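Phytochrome Response Regulator RcpA (PDB 1K68) probably acts as a phytochrome-partnered response regulator, a homodimeric CheY-like receiver that takes up a phosphoryl group on an aspartate beside a magnesium ion to relay light signals. Local coordinates at residues P87-S92 / C110-S115; V34-E39 / L65-G70. All blocks are in the same frame, centred on the assembly; numbering follows the deposited sequence. Where two conformers were deposited one is given.

Contact 1 of 2, residues P87-S92 / C110-S115; sequences PVVVLS and CYITKS
Leu91 meets Ile112 on one face of the sheet and Val90 meets Tyr111 on the other, where strands 88-92 and 110-113 lie in parallel register. Joined through helix 97-105, they form a beta-alpha-beta unit of the (beta/alpha)5 receiver fold. The tight part begins at Val90, which gives its N to Cys110 O and takes Ile112 N on its O at 2.7 Å. Ser92 repeats the pattern, its N bonding Ile112 O at 2.9 Å. Lys114 N then reaches Ser92 O at 2.7 Å, but from 48° above the carbonyl plane, as the chain leaves the strand. Beta-branched Ile112 suits this row because its two arms serve different partners: CG2 touches Leu91 CD1 at 3.8 Å, while CG1, anti to the carbonyl carbon (chi1 -61°), carries CD1 back to Val89 CG1 at 3.9 Å. Ile124 and Ile128 of helix 118-135 lie against the same isoleucine. On the other face Val90 CG1 sits over the Tyr111 ring in a CH-pi contact, 4.1 Å from the ring centroid. The phenol OH bonds Ser94 O, consistent with the inward tyrosine of activated CheY relatives. The loose side is the start of strand 110-113, an edge strand of the sheet within this chain, whose residues are all partly exposed. There Cys110 N reaches Val88 O only weakly, at 3.5 Å, and the small cysteine side chain barely touches Val89. At the far end a lysine is apt, with an apolar stem to cross the end of strand 88-92 by the Ser92 carbonyl carbon and a charged tip for acidic company. Lys114 NZ bridges to Glu9 and Asp14 and bonds the phosphoryl group on residue 62, while the extended chain below it brings CE to 3.5 Å from Leu91 O.

Contact 2 of 2, residues V34-E39 / L65-G70; sequences VRDGME and LPKKDG
Asp36 turns CG between its own backbone N and carbonyl carbon (chi1 69°), and Met38 bends at chi2 (-60°), so that the first folds over the start of its helix while the second hooks across Lys67 and Lys68. Two motifs meet here: the N-cap of helix 37-44 and a classic gamma-turn centred on Lys67, which lies in the loop between strand 58-60 and helix 70-79. The positive phi of Lys67 (74°) closes that turn, with Lys68 N bonded weakly to Pro66 O. The same carbonyl oxygen also accepts a weak bond from Gly37 N at 3.4 Å and has Asp36 CB against it at 3.2 Å. Glycine suits position 37 because Lys68 O makes a CA-H...O contact with Gly37 CA at 3.0 Å, on the side where a CB would collide with it. Asp36 suits the cap, its short carboxylate placing OD2 2.7 Å from Glu39 N, which comes from above the carboxylate plane. An alanine at Asp36 would probably leave Glu39 N without this acceptor and make the first turn of the helix less firmly held. Leu65 brings CB and CD1 equally close to Gly37 N, at 4.1 Å, and also packs on Val8 of strand 4-8. Asp69 begins helix 70-79 in the same manner, capping Glu72 N with OD1. Unbranched and flexible, Met38 can follow the outer surface of the turn. It crosses both lysines at about a right angle, its CG tight against Lys67 CB at 3.5 Å. The extended chain of Lys68 carries its NZ off to a salt bridge with Glu76, and its CB rests 3.6 Å from Met38 CE, the same methyl that lies 3.7 Å from Lys67 O.

How the contacts relate
Contacts 1 and 2 flank the phosphorylation site from different parts of the sheet: contact 1 pairs the edge strand 110-113 with its inner neighbour 88-92, whereas 34-39 follows the strand at the other border and 65-70 follows the central strand 58-60. Their centres are 16 Å apart and their nearest atoms about 6 Å, without touching. The bound magnesium ion, at a site made by Asp10, Asp62 and Asn64, relates them: the side chain of Lys114 in contact 1 and that of Leu65 in contact 2 each come within about 5 Å of it. Contact 1 meets the phosphoryl group itself, through Lys114, while in contact 2 Leu65 and Pro66 pack on the metal ligand Asp10.

Contact 1 of 2, residues P87-S92 / C110-S115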
loop_
_atom_site.group_PDB
_atom_site.type_symbol
_atom_site.label_atom_id
_atom_site.label_comp_id
_atom_site.label_asym_id
_atom_site.label_seq_id
_atom_site.Cartn_x
_atom_site.Cartn_y
_atom_site.Cartn_z
ATOM N N PRO A 87 -1.101 22.056 -13.273
ATOM C CA PRO A 87 -2.384 21.396 -13.028
ATOM C C PRO A 87 -2.500 20.889 -11.595
ATOM O O PRO A 87 -1.609 20.200 -11.086
ATOM C CB PRO A 87 -2.385 20.260 -14.036
ATOM C CG PRO A 87 -1.591 20.824 -15.173
ATOM C CD PRO A 87 -0.443 21.504 -14.467
ATOM N N VAL A 88 -3.595 21.253 -10.938
ATOM C CA VAL A 88 -3.841 20.811 -9.576
ATOM C C VAL A 88 -5.065 19.916 -9.568
ATOM O O VAL A 88 -6.126 20.299 -10.069
ATOM C CB VAL A 88 -4.110 21.997 -8.611
ATOM C CG1 VAL A 88 -4.497 21.467 -7.209
ATOM C CG2 VAL A 88 -2.873 22.868 -8.495
ATOM N N VAL A 89 -4.909 18.719 -9.015
ATOM C CA VAL A 89 -6.021 17.791 -8.890
ATOM C C VAL A 89 -6.281 17.602 -7.405
ATOM O O VAL A 89 -5.465 17.013 -6.685
ATOM C CB VAL A 89 -5.713 16.401 -9.490
ATOM C CG1 VAL A 89 -6.839 15.429 -9.128
ATOM C CG2 VAL A 89 -5.593 16.495 -10.998
ATOM N N VAL A 90 -7.401 18.122 -6.926
ATOM C CA VAL A 90 -7.721 17.939 -5.523
ATOM C C VAL A 90 -8.232 16.510 -5.377
ATOM O O VAL A 90 -9.115 16.082 -6.121
ATOM C CB VAL A 90 -8.777 18.971 -5.054
ATOM C CG1 VAL A 90 -9.477 18.489 -3.771
ATOM C CG2 VAL A 90 -8.080 20.305 -4.789
ATOM N N LEU A 91 -7.616 15.765 -4.459
ATOM C CA LEU A 91 -7.982 14.378 -4.163
ATOM C C LEU A 91 -8.214 14.405 -2.664
ATOM O O LEU A 91 -7.272 14.497 -1.874
ATOM C CB LEU A 91 -6.836 13.416 -4.529
ATOM C CG LEU A 91 -6.997 11.927 -4.200
ATOM C CD1 LEU A 91 -8.253 11.360 -4.852
ATOM C CD2 LEU A 91 -5.766 11.178 -4.679
ATOM N N SER A 92 -9.480 14.327 -2.272
ATOM C CA SER A 92 -9.828 14.434 -0.869
ATOM C C SER A 92 -10.987 13.541 -0.437
ATOM O O SER A 92 -11.800 13.110 -1.260
ATOM C CB SER A 92 -10.165 15.911 -0.586
ATOM O OG SER A 92 -10.707 16.100 0.702
ATOM N N CYS A 110 -9.318 19.882 -11.394
ATOM C CA CYS A 110 -10.255 18.794 -11.166
ATOM C C CYS A 110 -10.381 18.450 -9.691
ATOM O O CYS A 110 -9.429 18.615 -8.909
ATOM C CB CYS A 110 -9.807 17.545 -11.933
ATOM S SG CYS A 110 -11.065 16.252 -11.969
ATOM N N TYR A 111 -11.559 17.954 -9.312
ATOM C CA TYR A 111 -11.820 17.570 -7.926
ATOM C C TYR A 111 -12.224 16.098 -7.889
ATOM O O TYR A 111 -13.121 15.668 -8.621
ATOM C CB TYR A 111 -12.941 18.447 -7.354
ATOM C CG TYR A 111 -13.178 18.338 -5.861
ATOM C CD1 TYR A 111 -12.885 19.411 -5.011
ATOM C CD2 TYR A 111 -13.763 17.198 -5.304
ATOM C CE1 TYR A 111 -13.184 19.355 -3.645
ATOM C CE2 TYR A 111 -14.058 17.129 -3.942
ATOM C CZ TYR A 111 -13.772 18.214 -3.123
ATOM O OH TYR A 111 -14.102 18.171 -1.790
ATOM N N ILE A 112 -11.558 15.321 -7.043
ATOM C CA ILE A 112 -11.873 13.902 -6.929
ATOM C C ILE A 112 -12.002 13.514 -5.464
ATOM O O ILE A 112 -11.174 13.886 -4.636
ATOM C CB ILE A 112 -10.781 13.021 -7.584
ATOM C CG1 ILE A 112 -10.668 13.348 -9.075
ATOM C CG2 ILE A 112 -11.124 11.547 -7.393
ATOM C CD1 ILE A 112 -9.536 12.654 -9.763
ATOM N N THR A 113 -13.054 12.766 -5.153
ATOM C CA THR A 113 -13.279 12.320 -3.788
ATOM C C THR A 113 -12.670 10.943 -3.608
ATOM O O THR A 113 -12.838 10.064 -4.455
ATOM C CB THR A 113 -14.775 12.237 -3.469
ATOM O OG1 THR A 113 -15.397 11.322 -4.377
ATOM C CG2 THR A 113 -15.426 13.602 -3.618
ATOM N N LYS A 114 -11.961 10.754 -2.504
ATOM C CA LYS A 114 -11.339 9.474 -2.227
ATOM C C LYS A 114 -12.423 8.416 -1.991
ATOM O O LYS A 114 -13.350 8.629 -1.209
ATOM C CB LYS A 114 -10.439 9.600 -0.999
ATOM C CG LYS A 114 -9.246 10.540 -1.188
ATOM C CD LYS A 114 -8.451 10.645 0.102
ATOM C CE LYS A 114 -7.208 11.488 -0.084
ATOM N NZ LYS A 114 -6.589 11.801 1.218
ATOM N N SER A 115 -12.316 7.286 -2.684
ATOM C CA SER A 115 -13.296 6.206 -2.534
ATOM C C SER A 115 -13.224 5.638 -1.119
ATOM O O SER A 115 -12.213 5.792 -0.424
ATOM C CB SER A 115 -13.008 5.067 -3.518
ATOM O OG SER A 115 -12.760 5.542 -4.828
#

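Contact 2 of 2, residues V34-E39 / L65-G70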
loop_
_atom_site.group_PDB
_atom_site.type_symbol
_atom_site.label_atom_id
_atom_site.label_comp_id
_atom_site.label_asym_id
_atom_site.label_seq_id
_atom_site.Cartn_x
_atom_site.Cartn_y
_atom_site.Cartn_z
ATOM N N VAL A 34 4.977 16.027 0.397
ATOM C CA VAL A 34 5.145 16.900 1.558
ATOM C C VAL A 34 3.848 16.724 2.336
ATOM O O VAL A 34 2.793 16.463 1.740
ATOM C CB VAL A 34 5.349 18.389 1.193
ATOM C CG1 VAL A 34 6.703 18.574 0.532
ATOM C CG2 VAL A 34 4.229 18.873 0.297
ATOM N N ARG A 35 3.914 16.887 3.652
ATOM C CA ARG A 35 2.753 16.640 4.503
ATOM C C ARG A 35 1.941 17.779 5.103
ATOM O O ARG A 35 1.077 17.537 5.941
ATOM C CB ARG A 35 3.179 15.673 5.603
ATOM C CG ARG A 35 3.908 14.467 5.023
ATOM C CD ARG A 35 4.624 13.642 6.073
ATOM N NE ARG A 35 3.925 12.395 6.346
ATOM C CZ ARG A 35 2.687 12.325 6.818
ATOM N NH1 ARG A 35 2.004 13.431 7.072
ATOM N NH2 ARG A 35 2.131 11.146 7.040
ATOM N N ASP A 36 2.204 19.013 4.701
ATOM C CA ASP A 36 1.401 20.128 5.203
ATOM C C ASP A 36 1.387 21.272 4.199
ATOM O O ASP A 36 2.247 21.347 3.327
ATOM C CB ASP A 36 1.901 20.622 6.567
ATOM C CG ASP A 36 3.242 21.314 6.486
ATOM O OD1 ASP A 36 4.249 20.711 6.915
ATOM O OD2 ASP A 36 3.285 22.457 5.991
ATOM N N GLY A 37 0.398 22.148 4.324
ATOM C CA GLY A 37 0.274 23.264 3.406
ATOM C C GLY A 37 1.487 24.170 3.379
ATOM O O GLY A 37 1.882 24.656 2.318
ATOM N N MET A 38 2.077 24.399 4.549
ATOM C CA MET A 38 3.249 25.255 4.653
ATOM C C MET A 38 4.381 24.740 3.779
ATOM O O MET A 38 4.898 25.473 2.933
ATOM C CB MET A 38 3.715 25.345 6.108
ATOM C CG MET A 38 2.747 26.056 7.041
ATOM S SD MET A 38 2.420 27.762 6.556
ATOM C CE MET A 38 0.903 28.094 7.442
ATOM N N GLU A 39 4.763 23.481 3.981
ATOM C CA GLU A 39 5.836 22.883 3.194
ATOM C C GLU A 39 5.459 22.935 1.729
ATOM O O GLU A 39 6.302 23.165 0.864
ATOM C CB GLU A 39 6.065 21.420 3.582
ATOM C CG GLU A 39 6.423 21.196 5.030
ATOM C CD GLU A 39 7.439 22.193 5.530
ATOM O OE1 GLU A 39 8.513 22.325 4.900
ATOM O OE2 GLU A 39 7.154 22.842 6.557
ATOM N N LEU A 65 -5.437 19.686 5.442
ATOM C CA LEU A 65 -4.020 19.625 5.772
ATOM C C LEU A 65 -3.650 20.400 7.029
ATOM O O LEU A 65 -4.306 21.380 7.398
ATOM C CB LEU A 65 -3.188 20.181 4.620
ATOM C CG LEU A 65 -3.254 19.497 3.262
ATOM C CD1 LEU A 65 -2.613 20.394 2.222
ATOM C CD2 LEU A 65 -2.551 18.160 3.323
ATOM N N PRO A 66 -2.592 19.949 7.711
ATOM C CA PRO A 66 -2.081 20.572 8.933
ATOM C C PRO A 66 -1.354 21.865 8.571
ATOM O O PRO A 66 -0.813 21.990 7.463
ATOM C CB PRO A 66 -1.111 19.525 9.471
ATOM C CG PRO A 66 -1.702 18.248 8.999
ATOM C CD PRO A 66 -2.073 18.580 7.578
ATOM N N LYS A 67 -1.352 22.809 9.512
ATOM C CA LYS A 67 -0.688 24.097 9.353
ATOM C C LYS A 67 -1.432 25.035 8.406
ATOM O O LYS A 67 -1.901 26.097 8.806
ATOM C CB LYS A 67 0.741 23.878 8.857
ATOM C CG LYS A 67 1.591 23.031 9.783
ATOM C CD LYS A 67 2.587 23.880 10.551
ATOM C CE LYS A 67 4.014 23.492 10.191
ATOM N NZ LYS A 67 5.020 24.295 10.941
ATOM N N LYS A 68 -1.534 24.636 7.148
ATOM C CA LYS A 68 -2.210 25.437 6.140
ATOM C C LYS A 68 -2.999 24.433 5.305
ATOM O O LYS A 68 -2.417 23.498 4.752
ATOM C CB LYS A 68 -1.157 26.148 5.290
ATOM C CG LYS A 68 -1.692 27.128 4.287
ATOM C CD LYS A 68 -0.583 28.072 3.846
ATOM C CE LYS A 68 -1.156 29.414 3.394
ATOM N NZ LYS A 68 -0.099 30.393 3.026
ATOM N N ASP A 69 -4.316 24.605 5.216
ATOM C CA ASP A 69 -5.110 23.644 4.455
ATOM C C ASP A 69 -5.024 23.794 2.949
ATOM O O ASP A 69 -4.544 24.800 2.425
ATOM C CB ASP A 69 -6.589 23.651 4.897
ATOM C CG ASP A 69 -7.308 24.956 4.588
ATOM O OD1 ASP A 69 -6.938 25.638 3.610
ATOM O OD2 ASP A 69 -8.268 25.288 5.313
ATOM N N GLY A 70 -5.499 22.757 2.266
ATOM C CA GLY A 70 -5.492 22.727 0.819
ATOM C C GLY A 70 -6.268 23.854 0.173
ATOM O O GLY A 70 -5.888 24.328 -0.894
#